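Local coordinates for terminal uridylyltransferase 1 (Trypanosoma brucei, PDB 5HZD), which catalyses the metal-dependent addition of uridines from UTP to the 3' end of guide, ribosomal and some messenger RNAs in the mitochondrial RNA editing of trypanosomes, at residues A[104-109]-A[124-129]; A[145-150]-A[287-292]. All coordinates share one frame; numbering follows the deposited sequence. Where two conformers were deposited one is given.

How the contacts relate
Both contacts belong to the palm of the nucleotidyltransferase, and they meet in its mixed sheet, with centres about 9 Å apart. Contact 1 pairs the outermost strand 105-109 with 124-129; contact 2 packs helix 143-156 on the end of strand 285-288, the other neighbour of 124-129 and parallel to it, and on Phe-289 just after it. Backbone hydrogen bonds probably join the two: Val-128 N lies 2.8 Å from Ser-288 O, and Ser-288 N lies 2.9 Å from Phe-126 O. Contact 1 reaches the catalytic centre through Asp-125, by similarity a metal ligand, whose side chain is about 4 Å from that of Asp-286, important for activity by similarity. Contact 2 lies farther off, the Leu-287 side chain about 8 Å from that of Asp-125.

Contact 1 of 2, residues A[104-109]-A[124-129]; sequences ARVFIF and IDFAVV
Strand 105-109 pairs antiparallel with strand 124-129 at the outer edge of the mixed palm sheet, in a buried contact built on a regular backbone ladder and two differently packed faces. Phe-107 and Ala-127 form its central hydrogen-bonded pair, with both N-H...O bonds 2.8 Å long between the N of one residue and the O of the other. Arg-105 and Val-129 make a second such pair, and Phe-109 N donates to Asp-125 O. Phe-109 and Asp-125 also meet through their side chains. The phenylalanine CG stands between the backbone N and the carbonyl carbon (chi1 67°), and its ring lies over the aspartate: Asp-125 CB is 3.4 Å from the Phe-109 ring centroid, almost on the ring normal, a CH-pi contact. The carboxylate is stacked with the ring, their planes 18° apart. Phe-109 CE1 also touches Ala-127 CB, obliquely, at 3.7 Å, and on the same face Phe-107 CE1 reaches Val-129 CB at 3.8 Å. Helix 292-304 touches this face through Ile-294 and Ser-297. On the other face Phe-126 takes Val-106 CG1 against its CD1 at 3.6 Å, while Ile-108 CG1 lies beside its CE1 at 3.7 Å. Helix 80-100 packs on this side with Leu-93 and Val-97, while its Arg-90 and Glu-94 hydrogen-bond to the backbone of Val-106. Asp-125, the second aspartate of the Asp-x-Asp sequence 123-125, lies near the start of strand 124-129, and the pairing is characteristic of the polymerase beta-like nucleotidyltransferase palm, where such carboxylates probably bind the catalytic metal, as in related enzymes.

Contact 2 of 2, residues A[145-150]-A[287-292]; sequences NAVRSI and LSFRAF
Phe-289, just beyond the end of strand 285-288, pushes its ring against helix 143-156 and is met there by Ala-146, Val-147 and Ile-150, which together form a shallow hollow about one helical turn long. The small Ala-146 makes the floor: its CB lies over one face of the ring, 3.7 Å from the centroid of the Phe-289 ring and displaced toward the rim, in a CH-pi contact. The two branched residues meet the ring's edge. Ile-150 comes tip to tip with it, CD1 lying in the ring plane 3.3 Å from Phe-289 CE1, a tight fit for two carbons. With CG1 anti to the carbonyl carbon (chi1 -67°) and CD1 carried on by an extended chi2 of 166°, the isoleucine points its longer branch at the ring. Val-147 crosses the phenylalanine at about a right angle and sets CG2 3.8 Å from CE2 of Phe-289. The shorter branch of Ile-150 serves a second bump: its CG2 rests 4.0 Å from Leu-287 CD1, a longer contact than that of CD1 at the ring edge. Thus one isoleucine touches both projections, the leucine on the strand and the ring after it. Trp-100 packs on Ala-146 and Ile-150, Ile-175 on Val-147, Ile-150 and Leu-287, and Val-128 on Leu-287 and Phe-289. Just outside the contact, Arg-290 forms a salt bridge with Glu-143 at the start of the same helix. Between 145-150 and 287-292 themselves the contact is wholly apolar and all five touching residues are buried, consistent with water exclusion and fit of shape.

Contact 1 of 2, residues A[104-109]-A[124-129]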
ATOM      1  N   ALA A 104      20.762   7.417  -6.929  1.00 15.11           N
ATOM      2  CA  ALA A 104      19.466   6.981  -6.419  1.00 15.34           C
ATOM      3  C   ALA A 104      18.299   7.591  -7.199  1.00 14.04           C
ATOM      4  O   ALA A 104      18.330   8.770  -7.581  1.00 15.73           O
ATOM      5  CB  ALA A 104      19.335   7.332  -4.968  1.00 17.16           C
ATOM      6  N   ARG A 105      17.251   6.786  -7.393  1.00 14.38           N
ATOM      7  CA  ARG A 105      16.016   7.253  -8.000  1.00 13.63           C
ATOM      8  C   ARG A 105      14.861   6.829  -7.114  1.00 13.31           C
ATOM      9  O   ARG A 105      14.996   5.908  -6.305  1.00 13.84           O
ATOM     10  CB  ARG A 105      15.852   6.711  -9.428  1.00 16.07           C
ATOM     11  CG  ARG A 105      16.957   7.206 -10.393  1.00 15.76           C
ATOM     12  CD  ARG A 105      16.890   8.712 -10.571  1.00 16.56           C
ATOM     13  NE  ARG A 105      17.905   9.164 -11.547  1.00 18.83           N
ATOM     14  CZ  ARG A 105      19.163   9.482 -11.237  1.00 19.25           C
ATOM     15  NH1 ARG A 105      19.589   9.412  -9.988  1.00 16.92           N
ATOM     16  NH2 ARG A 105      20.009   9.851 -12.193  1.00 25.04           N
ATOM     17  N   VAL A 106      13.744   7.527  -7.242  1.00 12.45           N
ATOM     18  CA  VAL A 106      12.603   7.314  -6.352  1.00 12.05           C
ATOM     19  C   VAL A 106      11.483   6.632  -7.133  1.00 11.91           C
ATOM     20  O   VAL A 106      11.106   7.083  -8.210  1.00 12.60           O
ATOM     21  CB  VAL A 106      12.099   8.662  -5.758  1.00 11.99           C
ATOM     22  CG1 VAL A 106      10.854   8.435  -4.847  1.00 11.64           C
ATOM     23  CG2 VAL A 106      13.208   9.323  -4.911  1.00 12.16           C
ATOM     24  N   PHE A 107      10.957   5.534  -6.577  1.00 11.65           N
ATOM     25  CA  PHE A 107       9.880   4.766  -7.210  1.00 12.22           C
ATOM     26  C   PHE A 107       8.677   4.818  -6.286  1.00 13.48           C
ATOM     27  O   PHE A 107       8.822   4.527  -5.098  1.00 13.14           O
ATOM     28  CB  PHE A 107      10.294   3.290  -7.286  1.00 11.72           C
ATOM     29  CG  PHE A 107      11.516   3.021  -8.148  1.00 11.93           C
ATOM     30  CD1 PHE A 107      12.792   3.379  -7.691  1.00 12.12           C
ATOM     31  CD2 PHE A 107      11.410   2.348  -9.359  1.00 15.56           C
ATOM     32  CE1 PHE A 107      13.916   3.131  -8.450  1.00 13.17           C
ATOM     33  CE2 PHE A 107      12.547   2.075 -10.116  1.00 17.52           C
ATOM     34  CZ  PHE A 107      13.793   2.484  -9.678  1.00 16.57           C
ATOM     35  N   ILE A 108       7.492   5.173  -6.784  1.00 11.78           N
ATOM     36  CA  ILE A 108       6.280   5.030  -5.954  1.00 12.07           C
ATOM     37  C   ILE A 108       5.816   3.571  -5.955  1.00 14.85           C
ATOM     38  O   ILE A 108       5.825   2.915  -7.003  1.00 14.16           O
ATOM     39  CB  ILE A 108       5.156   5.922  -6.452  1.00 11.26           C
ATOM     40  CG1 ILE A 108       5.522   7.389  -6.200  1.00 12.37           C
ATOM     41  CG2 ILE A 108       3.809   5.550  -5.756  1.00 11.86           C
ATOM     42  CD1 ILE A 108       4.533   8.405  -6.801  1.00 14.12           C
ATOM     43  N   PHE A 109       5.401   3.067  -4.796  1.00 12.21           N
ATOM     44  CA  PHE A 109       4.697   1.768  -4.791  1.00 10.83           C
ATOM     45  C   PHE A 109       3.522   1.832  -3.854  1.00 10.25           C
ATOM     46  O   PHE A 109       3.207   2.900  -3.336  1.00 12.70           O
ATOM     47  CB  PHE A 109       5.645   0.583  -4.537  1.00 12.59           C
ATOM     48  CG  PHE A 109       6.258   0.536  -3.153  1.00 11.82           C
ATOM     49  CD1 PHE A 109       7.381   1.291  -2.842  1.00 13.01           C
ATOM     50  CD2 PHE A 109       5.723  -0.284  -2.182  1.00 14.80           C
ATOM     51  CE1 PHE A 109       7.970   1.200  -1.559  1.00 13.99           C
ATOM     52  CE2 PHE A 109       6.265  -0.357  -0.903  1.00 13.37           C
ATOM     53  CZ  PHE A 109       7.407   0.402  -0.590  1.00 13.99           C
ATOM     54  N   ILE A 124       1.512   7.318   0.658  1.00 15.29           N
ATOM     55  CA  ILE A 124       2.285   6.981  -0.535  1.00 12.22           C
ATOM     56  C   ILE A 124       3.539   6.281  -0.051  1.00 14.28           C
ATOM     57  O   ILE A 124       4.142   6.734   0.913  1.00 14.26           O
ATOM     58  CB  ILE A 124       2.705   8.273  -1.296  1.00 13.26           C
ATOM     59  CG1 ILE A 124       1.466   8.935  -1.911  1.00 14.38           C
ATOM     60  CG2 ILE A 124       3.785   7.981  -2.361  1.00 15.94           C
ATOM     61  CD1 ILE A 124       0.813   8.160  -3.081  1.00 15.75           C
ATOM     62  N   ASP A 125       3.904   5.162  -0.670  1.00 11.02           N
ATOM     63  CA  ASP A 125       5.202   4.536  -0.392  1.00 11.79           C
ATOM     64  C   ASP A 125       6.221   4.978  -1.422  1.00 10.50           C
ATOM     65  O   ASP A 125       5.952   4.956  -2.628  1.00 12.04           O
ATOM     66  CB  ASP A 125       5.102   3.008  -0.452  1.00 15.38           C
ATOM     67  CG  ASP A 125       4.398   2.437   0.759  1.00 29.47           C
ATOM     68  OD1 ASP A 125       5.045   2.379   1.824  1.00 33.13           O
ATOM     69  OD2 ASP A 125       3.214   2.055   0.631  1.00 28.41           O
ATOM     70  N   PHE A 126       7.401   5.374  -0.952  1.00 12.03           N
ATOM     71  CA  PHE A 126       8.479   5.753  -1.862  1.00 11.66           C
ATOM     72  C   PHE A 126       9.632   4.809  -1.595  1.00 14.19           C
ATOM     73  O   PHE A 126      10.065   4.665  -0.447  1.00 14.60           O
ATOM     74  CB  PHE A 126       8.986   7.173  -1.548  1.00 10.98           C
ATOM     75  CG  PHE A 126       8.043   8.277  -1.892  1.00 11.01           C
ATOM     76  CD1 PHE A 126       7.667   8.502  -3.210  1.00 11.30           C
ATOM     77  CD2 PHE A 126       7.646   9.191  -0.921  1.00 11.12           C
ATOM     78  CE1 PHE A 126       6.835   9.570  -3.554  1.00 12.93           C
ATOM     79  CE2 PHE A 126       6.825  10.262  -1.242  1.00 11.15           C
ATOM     80  CZ  PHE A 126       6.420  10.473  -2.556  1.00 12.03           C
ATOM     81  N   ALA A 127      10.134   4.161  -2.636  1.00 11.00           N
ATOM     82  CA  ALA A 127      11.353   3.352  -2.524  1.00 11.18           C
ATOM     83  C   ALA A 127      12.500   4.121  -3.163  1.00 11.47           C
ATOM     84  O   ALA A 127      12.355   4.641  -4.264  1.00 12.25           O
ATOM     85  CB  ALA A 127      11.182   2.034  -3.297  1.00 12.05           C
ATOM     86  N   VAL A 128      13.645   4.171  -2.496  1.00 11.67           N
ATOM     87  CA  VAL A 128      14.816   4.895  -3.016  1.00 12.00           C
ATOM     88  C   VAL A 128      15.869   3.855  -3.379  1.00 13.05           C
ATOM     89  O   VAL A 128      16.389   3.172  -2.503  1.00 13.87           O
ATOM     90  CB  VAL A 128      15.369   5.826  -1.905  1.00 12.96           C
ATOM     91  CG1 VAL A 128      16.679   6.521  -2.359  1.00 13.47           C
ATOM     92  CG2 VAL A 128      14.290   6.868  -1.511  1.00 13.31           C
ATOM     93  N   VAL A 129      16.196   3.731  -4.667  1.00 12.59           N
ATOM     94  CA  VAL A 129      17.029   2.643  -5.156  1.00 12.81           C
ATOM     95  C   VAL A 129      17.973   3.154  -6.238  1.00 13.24           C
ATOM     96  O   VAL A 129      17.547   3.893  -7.155  1.00 13.94           O
ATOM     97  CB  VAL A 129      16.164   1.520  -5.807  1.00 13.05           C
ATOM     98  CG1 VAL A 129      17.061   0.366  -6.311  1.00 16.06           C
ATOM     99  CG2 VAL A 129      15.125   1.004  -4.796  1.00 15.02           C
TER

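Contact 2 of 2, residues A[145-150]-A[287-292]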
ATOM      1  N   ASN A 145      21.876   4.262   8.436  1.00 14.86           N
ATOM      2  CA  ASN A 145      22.589   5.500   8.123  1.00 14.71           C
ATOM      3  C   ASN A 145      21.897   6.266   7.020  1.00 14.32           C
ATOM      4  O   ASN A 145      21.864   7.503   7.039  1.00 14.48           O
ATOM      5  CB  ASN A 145      24.055   5.201   7.761  1.00 15.20           C
ATOM      6  CG  ASN A 145      24.778   4.573   8.895  1.00 15.67           C
ATOM      7  OD1 ASN A 145      24.585   4.972  10.039  1.00 26.16           O
ATOM      8  ND2 ASN A 145      25.598   3.581   8.603  1.00 23.44           N
ATOM      9  N   ALA A 146      21.315   5.544   6.062  1.00 14.00           N
ATOM     10  CA  ALA A 146      20.542   6.154   4.992  1.00 13.65           C
ATOM     11  C   ALA A 146      19.353   6.920   5.588  1.00 13.36           C
ATOM     12  O   ALA A 146      19.058   8.058   5.205  1.00 13.29           O
ATOM     13  CB  ALA A 146      20.060   5.073   4.018  1.00 13.41           C
ATOM     14  N   VAL A 147      18.670   6.296   6.545  1.00 13.25           N
ATOM     15  CA  VAL A 147      17.548   6.968   7.202  1.00 13.06           C
ATOM     16  C   VAL A 147      17.989   8.264   7.868  1.00 13.34           C
ATOM     17  O   VAL A 147      17.320   9.299   7.699  1.00 13.39           O
ATOM     18  CB  VAL A 147      16.897   6.049   8.277  1.00 13.02           C
ATOM     19  CG1 VAL A 147      16.069   6.878   9.288  1.00 13.30           C
ATOM     20  CG2 VAL A 147      16.058   4.971   7.609  1.00 13.55           C
ATOM     21  N   ARG A 148      19.115   8.235   8.588  1.00 13.76           N
ATOM     22  CA  ARG A 148      19.596   9.446   9.284  1.00 14.09           C
ATOM     23  C   ARG A 148      20.042  10.499   8.261  1.00 14.68           C
ATOM     24  O   ARG A 148      19.727  11.670   8.423  1.00 15.73           O
ATOM     25  CB  ARG A 148      20.701   9.111  10.298  1.00 15.46           C
ATOM     26  CG  ARG A 148      20.177   8.111  11.352  1.00 27.18           C
ATOM     27  CD  ARG A 148      21.252   7.366  12.118  1.00 37.63           C
ATOM     28  NE  ARG A 148      22.164   8.274  12.789  1.00 38.80           N
ATOM     29  CZ  ARG A 148      23.473   8.300  12.554  1.00 43.77           C
ATOM     30  NH1 ARG A 148      24.004   7.454  11.665  1.00 37.95           N
ATOM     31  NH2 ARG A 148      24.251   9.162  13.209  1.00 44.35           N
ATOM     32  N   SER A 149      20.726  10.071   7.200  1.00 14.13           N
ATOM     33  CA  SER A 149      21.194  11.029   6.180  1.00 14.23           C
ATOM     34  C   SER A 149      20.054  11.755   5.509  1.00 13.90           C
ATOM     35  O   SER A 149      20.083  12.998   5.382  1.00 14.14           O
ATOM     36  CB  SER A 149      22.032  10.309   5.115  1.00 14.33           C
ATOM     37  OG  SER A 149      23.236   9.828   5.687  1.00 16.60           O
ATOM     38  N   ILE A 150      19.040  11.018   5.073  1.00 13.50           N
ATOM     39  CA  ILE A 150      17.938  11.656   4.356  1.00 13.23           C
ATOM     40  C   ILE A 150      17.050  12.479   5.298  1.00 13.20           C
ATOM     41  O   ILE A 150      16.538  13.536   4.914  1.00 13.86           O
ATOM     42  CB  ILE A 150      17.171  10.633   3.528  1.00 12.87           C
ATOM     43  CG1 ILE A 150      18.119  10.136   2.414  1.00 16.52           C
ATOM     44  CG2 ILE A 150      15.927  11.257   2.924  1.00 13.45           C
ATOM     45  CD1 ILE A 150      17.609   8.917   1.745  1.00 24.87           C
ATOM     46  N   LEU A 287       9.175   6.292   3.450  1.00 11.51           N
ATOM     47  CA  LEU A 287      10.345   6.223   2.569  1.00 11.29           C
ATOM     48  C   LEU A 287      11.232   5.043   2.983  1.00 12.94           C
ATOM     49  O   LEU A 287      11.662   4.940   4.120  1.00 13.29           O
ATOM     50  CB  LEU A 287      11.085   7.572   2.650  1.00 13.68           C
ATOM     51  CG  LEU A 287      12.284   7.822   1.739  1.00 13.37           C
ATOM     52  CD1 LEU A 287      12.631   9.285   1.768  1.00 16.60           C
ATOM     53  CD2 LEU A 287      13.499   6.993   2.159  1.00 13.82           C
ATOM     54  N   SER A 288      11.478   4.132   2.048  1.00 11.16           N
ATOM     55  CA  SER A 288      12.292   2.953   2.282  1.00 11.82           C
ATOM     56  C   SER A 288      13.307   2.801   1.175  1.00 12.14           C
ATOM     57  O   SER A 288      13.302   3.580   0.206  1.00 13.06           O
ATOM     58  CB  SER A 288      11.398   1.709   2.336  1.00 15.91           C
ATOM     59  OG  SER A 288      10.624   1.601   1.136  1.00 17.89           O
ATOM     60  N   PHE A 289      14.178   1.798   1.319  1.00 15.24           N
ATOM     61  CA  PHE A 289      15.344   1.689   0.448  1.00 13.89           C
ATOM     62  C   PHE A 289      15.420   0.370  -0.299  1.00 15.53           C
ATOM     63  O   PHE A 289      16.440   0.053  -0.930  1.00 15.95           O
ATOM     64  CB  PHE A 289      16.621   1.910   1.270  1.00 15.85           C
ATOM     65  CG  PHE A 289      16.682   3.259   1.910  1.00 15.90           C
ATOM     66  CD1 PHE A 289      17.150   4.354   1.194  1.00 13.67           C
ATOM     67  CD2 PHE A 289      16.215   3.452   3.212  1.00 15.74           C
ATOM     68  CE1 PHE A 289      17.203   5.617   1.752  1.00 15.53           C
ATOM     69  CE2 PHE A 289      16.251   4.712   3.776  1.00 18.10           C
ATOM     70  CZ  PHE A 289      16.736   5.795   3.054  1.00 18.52           C
ATOM     71  N   ARG A 290      14.343  -0.405  -0.215  1.00 19.09           N
ATOM     72  CA  ARG A 290      14.316  -1.715  -0.854  1.00 16.43           C
ATOM     73  C   ARG A 290      13.359  -1.782  -2.027  1.00 16.12           C
ATOM     74  O   ARG A 290      12.426  -0.993  -2.134  1.00 18.69           O
ATOM     75  CB  ARG A 290      13.913  -2.772   0.182  1.00 18.36           C
ATOM     76  CG  ARG A 290      14.840  -2.750   1.400  1.00 19.33           C
ATOM     77  CD  ARG A 290      14.544  -3.877   2.374  1.00 19.76           C
ATOM     78  NE  ARG A 290      15.347  -3.714   3.584  1.00 21.82           N
ATOM     79  CZ  ARG A 290      15.337  -4.579   4.593  1.00 27.09           C
ATOM     80  NH1 ARG A 290      14.557  -5.651   4.530  1.00 30.25           N
ATOM     81  NH2 ARG A 290      16.097  -4.371   5.659  1.00 26.48           N
ATOM     82  N   ALA A 291      13.574  -2.748  -2.911  1.00 19.48           N
ATOM     83  CA  ALA A 291      12.786  -2.836  -4.142  1.00 18.71           C
ATOM     84  C   ALA A 291      11.603  -3.789  -4.065  1.00 16.96           C
ATOM     85  O   ALA A 291      10.742  -3.762  -4.947  1.00 18.31           O
ATOM     86  CB  ALA A 291      13.680  -3.221  -5.313  1.00 21.40           C
ATOM     87  N   PHE A 292      11.519  -4.626  -3.031  1.00 18.07           N
ATOM     88  CA  PHE A 292      10.519  -5.692  -3.046  0.53 19.12           C
ATOM     89  C   PHE A 292       9.077  -5.200  -3.191  1.00 19.15           C
ATOM     90  O   PHE A 292       8.279  -5.842  -3.876  1.00 17.40           O
ATOM     91  CB  PHE A 292      10.676  -6.638  -1.837  0.53 19.29           C
ATOM     92  CG  PHE A 292      10.127  -6.090  -0.543  0.53 20.57           C
ATOM     93  CD1 PHE A 292       8.832  -6.375  -0.150  0.53 21.50           C
ATOM     94  CD2 PHE A 292      10.927  -5.328   0.303  0.53 21.37           C
ATOM     95  CE1 PHE A 292       8.323  -5.882   1.038  0.53 24.71           C
ATOM     96  CE2 PHE A 292      10.427  -4.844   1.508  0.53 19.89           C
ATOM     97  CZ  PHE A 292       9.120  -5.118   1.866  0.53 22.23           C
TER